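Local structure of dephospho-CoA kinase (Mycobacterium paratuberculosis, 6N39) at residues G254-A266 / T362-R376. The protein probably catalyses the last step of coenzyme A biosynthesis, the ATP-dependent phosphorylation of the 3'-hydroxyl group of dephospho-CoA. Sequence-based numbering, arbitrary orientation. Where two conformers were deposited one is given.
With ACT (acetate ion), chain C; ACT (acetate ion), chain F; ACT (acetate ion), chain G.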
loop_
_atom_site.group_PDB
_atom_site.type_symbol
_atom_site.label_atom_id
_atom_site.label_comp_id
_atom_site.label_asym_id
_atom_site.label_seq_id
_atom_site.Cartn_x
_atom_site.Cartn_y
_atom_site.Cartn_z
ATOM N N GLY A 254 2.460 8.908 15.545
ATOM C CA GLY A 254 3.843 8.713 15.920
ATOM C C GLY A 254 4.767 9.755 15.318
ATOM O O GLY A 254 4.346 10.753 14.718
ATOM N N SER A 255 6.071 9.502 15.481
ATOM C CA SER A 255 7.074 10.515 15.146
ATOM C C SER A 255 7.119 10.836 13.657
ATOM O O SER A 255 7.434 11.976 13.290
ATOM C CB SER A 255 8.464 10.069 15.596
ATOM O OG SER A 255 8.676 10.355 16.962
ATOM N N THR A 256 6.844 9.858 12.780
ATOM C CA THR A 256 6.888 10.176 11.356
ATOM C C THR A 256 5.695 11.006 10.907
ATOM O O THR A 256 5.716 11.501 9.780
ATOM C CB THR A 256 6.987 8.916 10.467
ATOM O OG1 THR A 256 5.792 8.141 10.558
ATOM C CG2 THR A 256 8.196 8.045 10.847
ATOM N N ALA A 257 4.686 11.206 11.762
ATOM C CA ALA A 257 3.538 12.043 11.422
ATOM C C ALA A 257 3.716 13.511 11.799
ATOM O O ALA A 257 2.851 14.328 11.469
ATOM C CB ALA A 257 2.266 11.511 12.094
ATOM N N LEU A 258 4.793 13.872 12.480
ATOM C CA LEU A 258 5.001 15.274 12.817
ATOM C C LEU A 258 5.401 16.075 11.578
ATOM O O LEU A 258 5.992 15.529 10.643
ATOM C CB LEU A 258 6.076 15.410 13.886
ATOM C CG LEU A 258 5.763 14.657 15.182
ATOM C CD1 LEU A 258 6.905 14.798 16.174
ATOM C CD2 LEU A 258 4.457 15.160 15.783
ATOM N N PRO A 259 5.073 17.371 11.538
ATOM C CA PRO A 259 5.541 18.219 10.436
ATOM C C PRO A 259 7.052 18.138 10.282
ATOM O O PRO A 259 7.799 18.159 11.268
ATOM C CB PRO A 259 5.097 19.627 10.854
ATOM C CG PRO A 259 3.922 19.402 11.722
ATOM C CD PRO A 259 4.189 18.105 12.458
ATOM N N GLY A 260 7.492 18.043 9.027
ATOM C CA GLY A 260 8.898 17.925 8.706
ATOM C C GLY A 260 9.757 19.025 9.297
ATOM O O GLY A 260 9.584 20.206 8.980
ATOM N N ASP A 261 10.681 18.639 10.170
ATOM C CA ASP A 261 11.635 19.562 10.782
ATOM C C ASP A 261 13.014 18.929 10.660
ATOM O O ASP A 261 13.271 17.897 11.315
ATOM C CB ASP A 261 11.260 19.833 12.237
ATOM C CG ASP A 261 12.222 20.785 12.935
ATOM O OD1 ASP A 261 13.218 21.221 12.321
ATOM O OD2 ASP A 261 11.974 21.096 14.117
ATOM N N PRO A 262 13.920 19.490 9.852
ATOM C CA PRO A 262 15.232 18.845 9.662
ATOM C C PRO A 262 16.051 18.726 10.939
ATOM O O PRO A 262 16.948 17.875 11.005
ATOM C CB PRO A 262 15.924 19.751 8.632
ATOM C CG PRO A 262 15.204 21.062 8.724
ATOM C CD PRO A 262 13.784 20.716 9.047
ATOM N N ASP A 263 15.777 19.546 11.950
ATOM C CA ASP A 263 16.478 19.452 13.222
ATOM C C ASP A 263 15.885 18.392 14.144
ATOM O O ASP A 263 16.421 18.186 15.239
ATOM C CB ASP A 263 16.478 20.814 13.918
ATOM C CG ASP A 263 17.146 21.899 13.081
ATOM O OD1 ASP A 263 18.216 21.636 12.489
ATOM O OD2 ASP A 263 16.596 23.018 13.011
ATOM N N PHE A 264 14.799 17.733 13.730
ATOM C CA PHE A 264 14.201 16.616 14.447
ATOM C C PHE A 264 14.818 15.306 13.935
ATOM O O PHE A 264 15.717 15.311 13.089
ATOM C CB PHE A 264 12.678 16.655 14.280
ATOM C CG PHE A 264 11.918 15.763 15.233
ATOM C CD1 PHE A 264 11.989 15.960 16.605
ATOM C CD2 PHE A 264 11.119 14.738 14.752
ATOM C CE1 PHE A 264 11.289 15.144 17.479
ATOM C CE2 PHE A 264 10.413 13.913 15.620
ATOM C CZ PHE A 264 10.499 14.116 16.984
ATOM N N ALA A 265 14.330 14.171 14.438
ATOM C CA ALA A 265 14.884 12.867 14.087
ATOM C C ALA A 265 13.968 11.777 14.615
ATOM O O ALA A 265 13.308 11.954 15.645
ATOM C CB ALA A 265 16.303 12.689 14.653
ATOM N N ALA A 266 13.938 10.649 13.905
ATOM C CA ALA A 266 13.027 9.572 14.264
ATOM C C ALA A 266 13.542 8.258 13.697
ATOM O O ALA A 266 14.332 8.234 12.752
ATOM C CB ALA A 266 11.605 9.836 13.755
ATOM N N THR A 362 2.874 18.589 17.730
ATOM C CA THR A 362 2.808 19.574 16.655
ATOM C C THR A 362 2.653 20.982 17.211
ATOM O O THR A 362 3.245 21.928 16.687
ATOM C CB THR A 362 1.666 19.244 15.687
ATOM O OG1 THR A 362 1.914 17.967 15.081
ATOM C CG2 THR A 362 1.579 20.308 14.590
ATOM N N ALA A 363 1.888 21.141 18.292
ATOM C CA ALA A 363 1.650 22.481 18.821
ATOM C C ALA A 363 2.742 22.995 19.760
ATOM O O ALA A 363 2.817 24.209 19.973
ATOM C CB ALA A 363 0.303 22.529 19.553
ATOM N N ASP A 364 3.590 22.128 20.322
ATOM C CA ASP A 364 4.471 22.498 21.436
ATOM C C ASP A 364 5.930 22.201 21.109
ATOM O O ASP A 364 6.422 21.088 21.373
ATOM C CB ASP A 364 4.037 21.766 22.708
ATOM C CG ASP A 364 4.804 22.215 23.954
ATOM O OD1 ASP A 364 5.774 22.998 23.847
ATOM O OD2 ASP A 364 4.418 21.771 25.054
ATOM N N PRO A 365 6.672 23.185 20.581
ATOM C CA PRO A 365 8.072 22.935 20.180
ATOM C C PRO A 365 8.983 22.508 21.316
ATOM O O PRO A 365 9.913 21.720 21.093
ATOM C CB PRO A 365 8.515 24.293 19.612
ATOM C CG PRO A 365 7.246 25.002 19.272
ATOM C CD PRO A 365 6.265 24.574 20.309
ATOM N N ASP A 366 8.776 23.048 22.520
ATOM C CA ASP A 366 9.605 22.654 23.654
ATOM C C ASP A 366 9.432 21.176 23.973
ATOM O O ASP A 366 10.412 20.471 24.250
ATOM C CB ASP A 366 9.269 23.513 24.872
ATOM C CG ASP A 366 9.479 24.999 24.615
ATOM O OD1 ASP A 366 10.328 25.352 23.764
ATOM O OD2 ASP A 366 8.793 25.815 25.264
ATOM N N ALA A 367 8.192 20.685 23.943
ATOM C CA ALA A 367 7.971 19.267 24.195
ATOM C C ALA A 367 8.635 18.416 23.121
ATOM O O ALA A 367 9.193 17.352 23.419
ATOM C CB ALA A 367 6.476 18.975 24.273
ATOM N N ARG A 368 8.593 18.877 21.865
ATOM C CA ARG A 368 9.300 18.191 20.786
ATOM C C ARG A 368 10.791 18.109 21.068
ATOM O O ARG A 368 11.416 17.064 20.846
ATOM C CB ARG A 368 9.082 18.911 19.455
ATOM C CG ARG A 368 7.759 18.663 18.804
ATOM C CD ARG A 368 7.831 18.868 17.278
ATOM N NE ARG A 368 8.361 20.172 16.865
ATOM C CZ ARG A 368 7.667 21.311 16.848
ATOM N NH1 ARG A 368 6.402 21.343 17.256
ATOM N NH2 ARG A 368 8.244 22.429 16.425
ATOM N N ALA A 369 11.385 19.217 21.523
ATOM C CA ALA A 369 12.808 19.210 21.844
ATOM C C ALA A 369 13.114 18.233 22.977
ATOM O O ALA A 369 14.096 17.478 22.911
ATOM C CB ALA A 369 13.272 20.626 22.198
ATOM N N ASP A 370 12.296 18.250 24.034
ATOM C CA ASP A 370 12.464 17.287 25.124
ATOM C C ASP A 370 12.440 15.860 24.596
ATOM O O ASP A 370 13.293 15.031 24.953
ATOM C CB ASP A 370 11.362 17.460 26.170
ATOM C CG ASP A 370 11.555 18.676 27.036
ATOM O OD1 ASP A 370 12.628 19.310 26.959
ATOM O OD2 ASP A 370 10.620 18.997 27.800
ATOM N N TYR A 371 11.453 15.553 23.750
ATOM C CA TYR A 371 11.317 14.202 23.215
ATOM C C TYR A 371 12.531 13.823 22.383
ATOM O O TYR A 371 13.054 12.707 22.500
ATOM C CB TYR A 371 10.032 14.106 22.384
ATOM C CG TYR A 371 9.671 12.715 21.919
ATOM C CD1 TYR A 371 9.990 11.599 22.682
ATOM C CD2 TYR A 371 9.005 12.517 20.713
ATOM C CE1 TYR A 371 9.654 10.317 22.261
ATOM C CE2 TYR A 371 8.662 11.237 20.279
ATOM C CZ TYR A 371 8.991 10.142 21.064
ATOM O OH TYR A 371 8.665 8.869 20.654
ATOM N N LEU A 372 12.999 14.746 21.540
ATOM C CA LEU A 372 14.179 14.479 20.731
ATOM C C LEU A 372 15.389 14.174 21.603
ATOM O O LEU A 372 16.162 13.252 21.306
ATOM C CB LEU A 372 14.466 15.659 19.810
ATOM C CG LEU A 372 15.729 15.456 18.974
ATOM C CD1 LEU A 372 15.561 14.253 18.055
ATOM C CD2 LEU A 372 16.061 16.695 18.178
ATOM N N ALA A 373 15.574 14.938 22.686
ATOM C CA ALA A 373 16.726 14.692 23.549
ATOM C C ALA A 373 16.632 13.320 24.206
ATOM O O ALA A 373 17.643 12.607 24.326
ATOM C CB ALA A 373 16.848 15.792 24.605
ATOM N N VAL A 374 15.425 12.927 24.623
ATOM C CA VAL A 374 15.252 11.585 25.175
ATOM C C VAL A 374 15.623 10.534 24.136
ATOM O O VAL A 374 16.318 9.554 24.441
ATOM C CB VAL A 374 13.813 11.379 25.682
ATOM C CG1 VAL A 374 13.595 9.916 26.017
ATOM C CG2 VAL A 374 13.541 12.238 26.908
ATOM N N LYS A 375 15.164 10.722 22.892
ATOM C CA LYS A 375 15.457 9.751 21.842
ATOM C C LYS A 375 16.953 9.643 21.585
ATOM O O LYS A 375 17.477 8.539 21.401
ATOM C CB LYS A 375 14.724 10.117 20.548
ATOM C CG LYS A 375 13.214 9.957 20.612
ATOM C CD LYS A 375 12.655 9.586 19.255
ATOM C CE LYS A 375 11.893 10.721 18.621
ATOM N NZ LYS A 375 11.432 10.342 17.254
ATOM N N ARG A 376 17.654 10.778 21.542
ATOM C CA ARG A 376 19.099 10.742 21.324
ATOM C C ARG A 376 19.809 10.027 22.459
ATOM O O ARG A 376 20.752 9.257 22.228
ATOM C CB ARG A 376 19.650 12.157 21.176
ATOM C CG ARG A 376 19.104 12.898 19.971
ATOM C CD ARG A 376 20.149 13.032 18.890
ATOM N NE ARG A 376 19.637 13.698 17.693
ATOM C CZ ARG A 376 19.408 15.006 17.597
ATOM N NH1 ARG A 376 18.950 15.515 16.459
ATOM N NH2 ARG A 376 19.628 15.808 18.633
HETATM C C ACT C . 6.563 7.672 18.304
HETATM O O ACT C . 7.308 8.674 18.504
HETATM O OXT ACT C . 6.346 7.072 17.220
HETATM C CH3 ACT C . 5.819 7.071 19.574
HETATM C C ACT F . 19.871 12.740 14.606
HETATM O O ACT F . 20.193 12.134 15.683
HETATM O OXT ACT F . 19.485 13.943 14.459
HETATM C CH3 ACT F . 19.963 11.876 13.280
HETATM C C ACT G . 11.094 6.880 17.548
HETATM O O ACT G . 11.860 6.435 18.469
HETATM O OXT ACT G . 11.353 7.683 16.579
HETATM C CH3 ACT G . 9.607 6.381 17.609
#
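Bends at chi2 (-149°) and chi3 (-108°) bring the ammonium of Lys375 onto the loop 254-266, where Ser255, with OG anti to its carbonyl carbon, offers its hydroxyl. Lys375 NZ donates to Ser255 OG at 2.8 Å and to Ala265 O at 3.0 Å. The second bond lies in the carbonyl plane on a lone pair, with a C=O...donor angle of 136°. One chain-C acetate, probably from the crystallisation liquor, is shared across the contact: its O atom accepts from Ser255 OG at 2.7 Å and, at the edge of the Tyr371 ring, from Tyr371 OH at 2.5 Å. Lys375 CE rests over a face of that ring toward its rim, while Trp396 of helix 386-411 stacks on Tyr371.

Beside this polar group, Phe264 and Leu372 pass in opposite directions, with Phe264 CE1 4.0 Å from Leu372 CB; the tip of Leu372 reaches Ala265, CD1 to CB at 3.8 Å. Farther along, Pro259 CD meets Thr362 OG1 at 3.5 Å, a hydroxyl already bonded to Val358 O. The contact thus joins the loop between strands 249-253 and 266-267 to helix 365-382 and the end of helix 349-363 within the UPF0157 region. A second such acetate, in chain G, accepts from Lys375 NZ at 2.7 Å, so the ammonium donates to three oxygens, two of them protein atoms; the acetate's negative charge would probably help balance the lysine in this crystal.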